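Local structure of MaoC domain protein dehydratase (Chloroflexus aurantiacus, 4E3E) at residues G74-D79 and T107-I112; N83-L88 and G120-V125; Y185-A188 and S192-L195; N263-A268 and S293-K298. The protein catalyses the reversible dehydration of (2R,3S)-beta-methylmalyl-CoA to mesaconyl-CoA in the glyoxylate assimilation cycle. All coordinates share one frame; numbering follows the deposited sequence.

Interaction 1: G74-D79 and T107-I112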
loop_
_atom_site.group_PDB
_atom_site.type_symbol
_atom_site.label_atom_id
_atom_site.label_comp_id
_atom_site.label_asym_id
_atom_site.label_seq_id
_atom_site.Cartn_x
_atom_site.Cartn_y
_atom_site.Cartn_z
ATOM N N GLY A 74 6.915 8.876 14.880
ATOM C CA GLY A 74 5.812 9.614 14.258
ATOM C C GLY A 74 4.838 10.250 15.243
ATOM O O GLY A 74 4.425 11.387 15.050
ATOM N N LYS A 75 4.464 9.517 16.294
ATOM C CA LYS A 75 3.581 10.050 17.337
ATOM C C LYS A 75 4.109 11.324 17.995
ATOM O O LYS A 75 3.317 12.157 18.455
ATOM C CB LYS A 75 3.359 9.031 18.462
ATOM C CG LYS A 75 2.954 7.654 18.013
ATOM C CD LYS A 75 1.599 7.700 17.388
ATOM C CE LYS A 75 1.609 7.100 15.995
ATOM N NZ LYS A 75 0.250 7.483 15.554
ATOM N N THR A 76 5.433 11.456 18.060
ATOM C CA THR A 76 6.061 12.577 18.771
ATOM C C THR A 76 6.129 13.806 17.879
ATOM O O THR A 76 6.271 14.936 18.373
ATOM C CB THR A 76 7.505 12.260 19.253
ATOM O OG1 THR A 76 8.439 12.325 18.151
ATOM C CG2 THR A 76 7.573 10.918 19.933
ATOM N N VAL A 77 6.023 13.587 16.571
ATOM C CA VAL A 77 6.218 14.690 15.602
ATOM C C VAL A 77 5.305 15.929 15.818
ATOM O O VAL A 77 5.811 17.071 15.835
ATOM C CB VAL A 77 6.194 14.183 14.146
ATOM C CG1 VAL A 77 6.181 15.348 13.146
ATOM C CG2 VAL A 77 7.404 13.283 13.895
ATOM N N PRO A 78 3.976 15.724 15.996
ATOM C CA PRO A 78 3.100 16.897 16.199
ATOM C C PRO A 78 3.565 17.825 17.338
ATOM O O PRO A 78 3.504 19.046 17.187
ATOM C CB PRO A 78 1.739 16.260 16.543
ATOM C CG PRO A 78 1.784 14.916 15.887
ATOM C CD PRO A 78 3.208 14.461 16.105
ATOM N N ASP A 79 4.061 17.247 18.433
ATOM C CA ASP A 79 4.423 18.012 19.637
ATOM C C ASP A 79 5.892 18.408 19.746
ATOM O O ASP A 79 6.225 19.363 20.449
ATOM C CB ASP A 79 4.034 17.223 20.884
ATOM C CG ASP A 79 2.573 16.835 20.884
ATOM O OD1 ASP A 79 1.726 17.726 20.696
ATOM O OD2 ASP A 79 2.263 15.646 21.056
ATOM N N THR A 107 2.978 6.734 23.054
ATOM C CA THR A 107 4.272 7.375 23.233
ATOM C C THR A 107 4.158 8.595 24.150
ATOM O O THR A 107 3.158 9.328 24.133
ATOM C CB THR A 107 4.902 7.734 21.868
ATOM O OG1 THR A 107 4.933 6.560 21.045
ATOM C CG2 THR A 107 6.355 8.240 22.039
ATOM N N THR A 108 5.174 8.788 24.981
ATOM C CA THR A 108 5.288 10.007 25.771
ATOM C C THR A 108 6.705 10.485 25.602
ATOM O O THR A 108 7.606 9.669 25.390
ATOM C CB THR A 108 5.026 9.759 27.262
ATOM O OG1 THR A 108 6.052 8.908 27.767
ATOM C CG2 THR A 108 3.676 9.089 27.479
ATOM N N SER A 109 6.899 11.799 25.675
ATOM C CA SER A 109 8.227 12.407 25.609
ATOM C C SER A 109 8.465 13.325 26.804
ATOM O O SER A 109 7.557 14.044 27.243
ATOM C CB SER A 109 8.410 13.217 24.317
ATOM O OG SER A 109 8.393 12.363 23.190
ATOM N N LYS A 110 9.692 13.301 27.317
ATOM C CA LYS A 110 10.106 14.209 28.373
ATOM C C LYS A 110 11.223 15.123 27.873
ATOM O O LYS A 110 12.155 14.663 27.233
ATOM C CB LYS A 110 10.599 13.418 29.572
ATOM C CG LYS A 110 10.941 14.282 30.771
ATOM C CD LYS A 110 11.413 13.385 31.900
ATOM C CE LYS A 110 10.931 13.907 33.206
ATOM N NZ LYS A 110 12.047 14.449 34.033
ATOM N N VAL A 111 11.124 16.417 28.166
ATOM C CA VAL A 111 12.193 17.349 27.830
ATOM C C VAL A 111 13.315 17.210 28.862
ATOM O O VAL A 111 13.098 17.410 30.068
ATOM C CB VAL A 111 11.693 18.803 27.761
ATOM C CG1 VAL A 111 12.835 19.749 27.411
ATOM C CG2 VAL A 111 10.567 18.926 26.747
ATOM N N ILE A 112 14.503 16.844 28.381
ATOM C CA ILE A 112 15.659 16.609 29.246
ATOM C C ILE A 112 16.803 17.561 28.927
ATOM O O ILE A 112 17.866 17.485 29.534
ATOM C CB ILE A 112 16.167 15.147 29.156
ATOM C CG1 ILE A 112 16.649 14.809 27.728
ATOM C CG2 ILE A 112 15.104 14.179 29.669
ATOM C CD1 ILE A 112 17.469 13.531 27.630
#
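Lys75 and Thr107 mark the nearest backbone approach, with CA atoms 6.5 Å apart, where the axis of helical segment 74-79 passes 8.3 Å from that of strand segment 107-112 at a crossing angle of -50°. No hydrogen bond spans the gap, so the evidence for contact is van der Waals. The methyl of Thr76 sits in the middle: its CG2 meets Thr107 CG2 at 3.6 Å and Ser109 OG at 3.7 Å, two strand residues whose CB atoms are both directed at the helix. This methyl stands anti to the carbonyl carbon of Thr76, while OG1 (chi1 77°) is hydrogen-bonded to Phe73 O and to Arg144 NH2. Lys75 crosses Thr107 nearly at a right angle, its CG 3.8 Å from Thr107 OG1; bends at chi2 and chi3 then carry NZ away to Gln226 and the carbonyl of Thr24. Thr107 OG1 is buried without a polar partner in the model, whereas Ser109 OG is bonded to Ser129 and His22. Helix 65-80 thus lies against strand 104-116 of the hot-dog sheet, and Thr76 also touches His22 and Ser129 on the flanking strands 19-27 and 122-132.

Interaction 2: N83-L88 and G120-V125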
loop_
_atom_site.group_PDB
_atom_site.type_symbol
_atom_site.label_atom_id
_atom_site.label_comp_id
_atom_site.label_asym_id
_atom_site.label_seq_id
_atom_site.Cartn_x
_atom_site.Cartn_y
_atom_site.Cartn_z
ATOM N N ASN A 83 7.672 22.087 14.264
ATOM C CA ASN A 83 8.352 23.343 13.953
ATOM C C ASN A 83 9.887 23.257 13.962
ATOM O O ASN A 83 10.574 24.258 14.176
ATOM C CB ASN A 83 7.861 24.433 14.906
ATOM C CG ASN A 83 6.360 24.575 14.875
ATOM O OD1 ASN A 83 5.798 24.916 13.837
ATOM N ND2 ASN A 83 5.693 24.260 15.995
ATOM N N ALA A 84 10.409 22.054 13.716
ATOM C CA ALA A 84 11.853 21.800 13.710
ATOM C C ALA A 84 12.490 22.088 12.357
ATOM O O ALA A 84 11.860 21.894 11.315
ATOM C CB ALA A 84 12.147 20.362 14.135
ATOM N N ILE A 85 13.740 22.554 12.388
ATOM C CA ILE A 85 14.567 22.722 11.182
ATOM C C ILE A 85 15.211 21.378 10.812
ATOM O O ILE A 85 15.270 21.023 9.640
ATOM C CB ILE A 85 15.685 23.784 11.374
ATOM C CG1 ILE A 85 15.118 25.130 11.858
ATOM C CG2 ILE A 85 16.527 23.967 10.102
ATOM C CD1 ILE A 85 14.377 25.928 10.807
ATOM N N ALA A 86 15.685 20.637 11.815
ATOM C CA ALA A 86 16.355 19.361 11.586
ATOM C C ALA A 86 16.373 18.523 12.849
ATOM O O ALA A 86 16.338 19.055 13.961
ATOM C CB ALA A 86 17.784 19.579 11.094
ATOM N N ASN A 87 16.415 17.208 12.671
ATOM C CA ASN A 87 16.768 16.321 13.760
ATOM C C ASN A 87 18.283 16.282 13.817
ATOM O O ASN A 87 18.948 16.163 12.786
ATOM C CB ASN A 87 16.234 14.924 13.537
ATOM C CG ASN A 87 16.258 14.092 14.813
ATOM O OD1 ASN A 87 15.387 14.239 15.676
ATOM N ND2 ASN A 87 17.266 13.227 14.948
ATOM N N LEU A 88 18.836 16.396 15.014
ATOM C CA LEU A 88 20.285 16.522 15.133
ATOM C C LEU A 88 21.006 15.228 15.523
ATOM O O LEU A 88 22.172 15.055 15.189
ATOM C CB LEU A 88 20.661 17.696 16.048
ATOM C CG LEU A 88 20.250 19.081 15.531
ATOM C CD1 LEU A 88 20.536 20.129 16.597
ATOM C CD2 LEU A 88 20.961 19.427 14.222
ATOM N N GLY A 120 20.108 33.189 18.180
ATOM C CA GLY A 120 18.857 33.496 18.880
ATOM C C GLY A 120 17.566 33.257 18.102
ATOM O O GLY A 120 16.484 33.614 18.579
ATOM N N LYS A 121 17.675 32.658 16.913
ATOM C CA LYS A 121 16.513 32.408 16.042
ATOM C C LYS A 121 15.944 31.001 16.212
ATOM O O LYS A 121 14.782 30.751 15.888
ATOM C CB LYS A 121 16.862 32.661 14.572
ATOM C CG LYS A 121 17.289 34.093 14.291
ATOM C CD LYS A 121 17.015 34.486 12.852
ATOM C CE LYS A 121 17.163 35.987 12.678
ATOM N NZ LYS A 121 16.825 36.396 11.290
ATOM N N THR A 122 16.776 30.090 16.710
ATOM C CA THR A 122 16.386 28.702 16.932
ATOM C C THR A 122 16.949 28.200 18.261
ATOM O O THR A 122 17.700 28.908 18.937
ATOM C CB THR A 122 16.926 27.790 15.821
ATOM O OG1 THR A 122 18.344 27.966 15.729
ATOM C CG2 THR A 122 16.281 28.105 14.471
ATOM N N GLY A 123 16.583 26.976 18.625
ATOM C CA GLY A 123 17.121 26.322 19.807
ATOM C C GLY A 123 17.068 24.809 19.690
ATOM O O GLY A 123 16.291 24.252 18.904
ATOM N N VAL A 124 17.894 24.146 20.488
ATOM C CA VAL A 124 17.977 22.695 20.506
ATOM C C VAL A 124 17.203 22.155 21.703
ATOM O O VAL A 124 17.422 22.585 22.838
ATOM C CB VAL A 124 19.449 22.237 20.615
ATOM C CG1 VAL A 124 19.553 20.715 20.710
ATOM C CG2 VAL A 124 20.265 22.791 19.453
ATOM N N VAL A 125 16.311 21.203 21.449
ATOM C CA VAL A 125 15.569 20.542 22.530
ATOM C C VAL A 125 15.900 19.054 22.519
ATOM O O VAL A 125 15.911 18.419 21.459
ATOM C CB VAL A 125 14.046 20.843 22.451
ATOM C CG1 VAL A 125 13.532 20.711 21.034
ATOM C CG2 VAL A 125 13.207 19.983 23.411
#
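Ile85 lies across from Thr122 and Leu88 from Val124, and the CA atoms of each pair are 8.5 Å apart. The touching parts run in nearly the same direction, 25° apart end to end. That spacing is too wide for backbone pairing, and the sheet order explains it: strand 138-149 runs between strands 84-95 and 122-132 and is antiparallel to both. Residues 83-88 bond to this middle strand through Arg149, Met147 and Trp145. Ile85 and Ala86 both face Met147, which makes a classic beta bulge, and the chain turns a corner at Ile85.

Two separate side-chain pairs reach across. Leu88 holds CD1 anti to its CA (chi2 174°), an extended shape that takes this methyl to 3.9 Å from Val124 CG2; the two side chains meet at a slant. Further back along both segments, Ile85 and Thr122 cross almost perpendicularly, with Ile85 CG1 4.1 Å from Thr122 CG2. The threonine presents its methyl here, while its OG1 is hydrogen-bonded to Asn117 ND2. Val124 also packs on Asn117, while Leu88 rests on Trp145 of the middle strand.

Residues 85-88 form part of a substrate-binding region proposed by similarity. Their link to 120-125 is thin and apolar, 112 Å² in all, with no hydrogen bond or charge pair to fix a direction. The contact is thus dispersive and carries no directional bond, and the spacing of the two strands is probably set mainly by strand 138-149 between them.

Interaction 3: Y185-A188 and S192-L195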
loop_
_atom_site.group_PDB
_atom_site.type_symbol
_atom_site.label_atom_id
_atom_site.label_comp_id
_atom_site.label_asym_id
_atom_site.label_seq_id
_atom_site.Cartn_x
_atom_site.Cartn_y
_atom_site.Cartn_z
ATOM N N TYR A 185 18.018 -23.985 12.936
ATOM C CA TYR A 185 18.235 -22.735 12.184
ATOM C C TYR A 185 18.553 -23.001 10.715
ATOM O O TYR A 185 19.654 -23.447 10.381
ATOM C CB TYR A 185 19.348 -21.891 12.828
ATOM C CG TYR A 185 19.394 -20.475 12.312
ATOM C CD1 TYR A 185 18.535 -19.504 12.822
ATOM C CD2 TYR A 185 20.288 -20.099 11.308
ATOM C CE1 TYR A 185 18.561 -18.206 12.350
ATOM C CE2 TYR A 185 20.323 -18.797 10.830
ATOM C CZ TYR A 185 19.452 -17.858 11.356
ATOM O OH TYR A 185 19.468 -16.561 10.906
ATOM N N ASN A 186 17.587 -22.728 9.840
ATOM C CA ASN A 186 17.767 -22.965 8.420
ATOM C C ASN A 186 18.533 -21.823 7.752
ATOM O O ASN A 186 17.983 -20.753 7.506
ATOM C CB ASN A 186 16.412 -23.209 7.744
ATOM C CG ASN A 186 16.551 -23.686 6.319
ATOM O OD1 ASN A 186 17.334 -23.149 5.537
ATOM N ND2 ASN A 186 15.781 -24.694 5.967
ATOM N N LEU A 187 19.806 -22.069 7.462
ATOM C CA LEU A 187 20.676 -21.075 6.827
ATOM C C LEU A 187 20.228 -20.662 5.421
ATOM O O LEU A 187 20.335 -19.484 5.041
ATOM C CB LEU A 187 22.118 -21.588 6.774
ATOM C CG LEU A 187 22.868 -21.744 8.095
ATOM C CD1 LEU A 187 24.143 -22.542 7.865
ATOM C CD2 LEU A 187 23.178 -20.391 8.727
ATOM N N ALA A 188 19.751 -21.630 4.639
ATOM C CA ALA A 188 19.256 -21.343 3.292
ATOM C C ALA A 188 18.049 -20.408 3.374
ATOM O O ALA A 188 17.953 -19.450 2.607
ATOM C CB ALA A 188 18.900 -22.630 2.557
ATOM N N SER A 192 22.013 -16.662 4.267
ATOM C CA SER A 192 23.476 -16.608 4.304
ATOM C C SER A 192 24.061 -17.703 5.168
ATOM O O SER A 192 23.434 -18.149 6.133
ATOM C CB SER A 192 23.972 -15.238 4.801
ATOM O OG SER A 192 25.389 -15.192 4.846
ATOM N N ASN A 193 25.263 -18.138 4.803
ATOM C CA ASN A 193 26.049 -19.053 5.624
ATOM C C ASN A 193 26.895 -18.336 6.668
ATOM O O ASN A 193 27.345 -18.958 7.624
ATOM C CB ASN A 193 26.936 -19.942 4.748
ATOM C CG ASN A 193 26.125 -20.885 3.886
ATOM O OD1 ASN A 193 25.133 -21.460 4.340
ATOM N ND2 ASN A 193 26.533 -21.042 2.631
ATOM N N TYR A 194 27.081 -17.027 6.493
ATOM C CA TYR A 194 27.890 -16.220 7.402
ATOM C C TYR A 194 27.187 -15.943 8.726
ATOM O O TYR A 194 26.119 -15.338 8.769
ATOM C CB TYR A 194 28.330 -14.917 6.716
ATOM C CG TYR A 194 29.275 -15.161 5.553
ATOM C CD1 TYR A 194 30.601 -15.547 5.775
ATOM C CD2 TYR A 194 28.846 -15.020 4.236
ATOM C CE1 TYR A 194 31.475 -15.778 4.718
ATOM C CE2 TYR A 194 29.714 -15.252 3.172
ATOM C CZ TYR A 194 31.022 -15.631 3.420
ATOM O OH TYR A 194 31.882 -15.860 2.370
ATOM N N LEU A 195 27.811 -16.390 9.808
ATOM C CA LEU A 195 27.282 -16.189 11.157
ATOM C C LEU A 195 28.146 -15.183 11.929
ATOM O O LEU A 195 29.117 -14.636 11.391
ATOM C CB LEU A 195 27.150 -17.538 11.893
ATOM C CG LEU A 195 26.149 -18.511 11.268
ATOM C CD1 LEU A 195 26.175 -19.871 11.971
ATOM C CD2 LEU A 195 24.737 -17.928 11.284
HETATM O O HOH W 1 22.636 -19.939 2.827
#
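Ser192 and Leu187 join a short helix, 187-190, to an ST turn in the loop that follows it. Asn186 is the N-cap of the helix, its OD1 accepting from His189 N. At the other end, Ser192 N gives only a weak hydrogen bond to Leu187 O, 3.4 Å long and bent to 129°. Ser192 O lies against the leucine side chain, 3.4 Å from Leu187 CD2. The serine hydroxyl serves its own segment: with OG anti to the backbone N (chi1 179°), it accepts from Tyr194 N at 3.0 Å with an angle of 153°, which defines the ST turn.

Asn193 comes next, and its side chain crosses Leu187 at about a right angle, placing OD1 3.8 Å from Leu187 CD1. The same oxygen takes a weak hydrogen bond from a water that also donates weakly to Leu187 O, so a loose bridge runs beside the direct backbone bond.

The CB of Tyr194 points away from 185-188, and its ring makes a cation-pi contact with Lys4 of the third subunit. The turn therefore faces the helix on one side and a subunit interface through Tyr194.

The CB of Leu195 points back toward 185-188. Its N is held by Asp198 OD2, and its CD2 meets Leu187 CD2 at 3.9 Å, the apolar end of the contact. Leu187 CD2 is thus gathered in by several groups: besides the Leu195 methyl and the Ser192 carbonyl, it lies in the plane of the Tyr185 ring, at the edge, 3.9 Å from Tyr185 CE2.

Interaction 4: N263-A268 and S293-K298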
loop_
_atom_site.group_PDB
_atom_site.type_symbol
_atom_site.label_atom_id
_atom_site.label_comp_id
_atom_site.label_asym_id
_atom_site.label_seq_id
_atom_site.Cartn_x
_atom_site.Cartn_y
_atom_site.Cartn_z
ATOM N N ASN A 263 21.766 -7.752 1.756
ATOM C CA ASN A 263 22.837 -8.227 0.913
ATOM C C ASN A 263 24.157 -8.025 1.650
ATOM O O ASN A 263 24.826 -7.002 1.470
ATOM C CB ASN A 263 22.854 -7.489 -0.446
ATOM C CG ASN A 263 23.811 -8.132 -1.432
ATOM O OD1 ASN A 263 24.218 -9.279 -1.247
ATOM N ND2 ASN A 263 24.180 -7.399 -2.488
ATOM N N GLY A 264 24.504 -8.980 2.516
ATOM C CA GLY A 264 25.788 -8.944 3.222
ATOM C C GLY A 264 25.657 -9.055 4.727
ATOM O O GLY A 264 26.640 -9.371 5.422
ATOM N N LEU A 265 24.453 -8.779 5.233
ATOM C CA LEU A 265 24.162 -8.927 6.663
ATOM C C LEU A 265 22.865 -9.710 6.910
ATOM O O LEU A 265 22.134 -9.415 7.850
ATOM C CB LEU A 265 24.110 -7.545 7.340
ATOM C CG LEU A 265 25.467 -6.857 7.544
ATOM C CD1 LEU A 265 25.304 -5.367 7.786
ATOM C CD2 LEU A 265 26.258 -7.524 8.675
ATOM N N ALA A 266 22.594 -10.714 6.073
ATOM C CA ALA A 266 21.332 -11.465 6.124
ATOM C C ALA A 266 21.021 -12.090 7.493
ATOM O O ALA A 266 19.857 -12.162 7.884
ATOM C CB ALA A 266 21.303 -12.534 5.036
ATOM N N ASN A 267 22.045 -12.532 8.226
ATOM C CA ASN A 267 21.791 -13.153 9.540
ATOM C C ASN A 267 21.690 -12.157 10.695
ATOM O O ASN A 267 21.488 -12.563 11.850
ATOM C CB ASN A 267 22.797 -14.283 9.833
ATOM C CG ASN A 267 22.498 -15.535 9.027
ATOM O OD1 ASN A 267 23.382 -16.103 8.377
ATOM N ND2 ASN A 267 21.244 -15.962 9.050
ATOM N N ALA A 268 21.814 -10.855 10.383
ATOM C CA ALA A 268 21.559 -9.803 11.373
ATOM C C ALA A 268 20.048 -9.708 11.557
ATOM O O ALA A 268 19.393 -8.800 11.029
ATOM C CB ALA A 268 22.145 -8.468 10.931
ATOM N N SER A 293 28.245 -0.929 4.847
ATOM C CA SER A 293 28.357 -1.071 6.298
ATOM C C SER A 293 29.765 -1.396 6.758
ATOM O O SER A 293 30.548 -2.000 6.021
ATOM C CB SER A 293 27.380 -2.122 6.835
ATOM O OG SER A 293 26.045 -1.734 6.536
ATOM N N GLU A 294 30.075 -0.988 7.985
ATOM C CA GLU A 294 31.322 -1.384 8.635
ATOM C C GLU A 294 30.972 -2.119 9.919
ATOM O O GLU A 294 30.037 -1.710 10.622
ATOM C CB GLU A 294 32.159 -0.153 8.956
ATOM C CG GLU A 294 33.432 -0.463 9.727
ATOM C CD GLU A 294 34.281 0.767 9.956
ATOM O OE1 GLU A 294 33.904 1.849 9.476
ATOM O OE2 GLU A 294 35.326 0.642 10.619
ATOM N N ILE A 295 31.698 -3.202 10.222
ATOM C CA ILE A 295 31.564 -3.824 11.530
ATOM C C ILE A 295 32.449 -3.022 12.493
ATOM O O ILE A 295 33.685 -3.168 12.477
ATOM C CB ILE A 295 31.959 -5.325 11.540
ATOM C CG1 ILE A 295 31.230 -6.123 10.434
ATOM C CG2 ILE A 295 31.749 -5.925 12.940
ATOM C CD1 ILE A 295 29.705 -6.077 10.486
ATOM N N LEU A 296 31.822 -2.155 13.299
ATOM C CA LEU A 296 32.542 -1.331 14.287
ATOM C C LEU A 296 33.075 -2.164 15.443
ATOM O O LEU A 296 34.162 -1.901 15.961
ATOM C CB LEU A 296 31.640 -0.235 14.844
ATOM C CG LEU A 296 31.141 0.790 13.827
ATOM C CD1 LEU A 296 30.205 1.786 14.499
ATOM C CD2 LEU A 296 32.312 1.482 13.135
ATOM N N ALA A 297 32.306 -3.179 15.838
ATOM C CA ALA A 297 32.631 -3.966 17.021
ATOM C C ALA A 297 31.845 -5.247 17.032
ATOM O O ALA A 297 30.763 -5.342 16.415
ATOM C CB ALA A 297 32.331 -3.174 18.290
ATOM N N LYS A 298 32.386 -6.226 17.752
ATOM C CA LYS A 298 31.724 -7.498 17.973
ATOM C C LYS A 298 31.724 -7.756 19.473
ATOM O O LYS A 298 32.773 -7.643 20.124
ATOM C CB LYS A 298 32.463 -8.615 17.225
ATOM C CG LYS A 298 31.914 -10.010 17.476
ATOM C CD LYS A 298 32.778 -11.117 16.860
ATOM C CE LYS A 298 32.785 -11.080 15.343
ATOM N NZ LYS A 298 33.599 -12.193 14.771
#
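Leu265 meets Ser293 and Ile295 through its two methyls, which a chi1 of -74° directs at the strand by setting CG anti to the carbonyl carbon. Ile295 contributes through its end: its CB does not face the helix, but a bend at chi2 (-58°) brings CD1 round to Leu265 CD2, 4.2 Å away. The two side chains slide past each other in opposite senses, and these two residues meet methyl to methyl. The other branch, Leu265 CD1, lies 3.9 Å from Ser293 OG and 4.0 Å from Ser293 CB. This serine hydroxyl is buried yet satisfied, being hydrogen-bonded to both His207 and Thr314, and the methyl simply packs beside it.

Around Leu265 the backbone is irregular, with weak helical bonding and a kink at 263-264. Gly264 has a positive phi of 126°, a conformation suited to glycine, and its carbonyl is held by Tyr199 OH. Leu265 then opens a type I beta turn, closed by Ala268 N bonding to Leu265 O at 2.9 Å. Just before the glycine, Asn263 OD1 accepts from Asn6 N of the third subunit.

No hydrogen bond crosses between the segments, and they bury 98 Å² together. The arrangement is that of a hot-dog fold, with a helix laid on an antiparallel sheet: the weakly bonded C-terminal part of helix 250-265 sets one leucine against strand 288-300, which runs between strands 204-212 and 307-318.

Overall arrangement
From the N terminus, helix 65-80 leads into strand 84-95, and these carry the first partners of interactions 1 and 2. Strands 104-116 and 122-132, neighbours in the sheet, then supply the second partners in the same order, so the two loops cross. They touch where Val111 CG1 meets Val125 CG2 at 4.0 Å. Interaction 3 follows in series and closes a loop of three residues, joining helix 187-190 to the following loop. Interaction 4 comes last, joining helix 250-265 to strand 288-300 of the same antiparallel sheet. Interactions 3 and 4 abut at Asn267, and both reach the third subunit; they lie across the chain's centre from interactions 1 and 2, whose centres are 31 to 45 Å away.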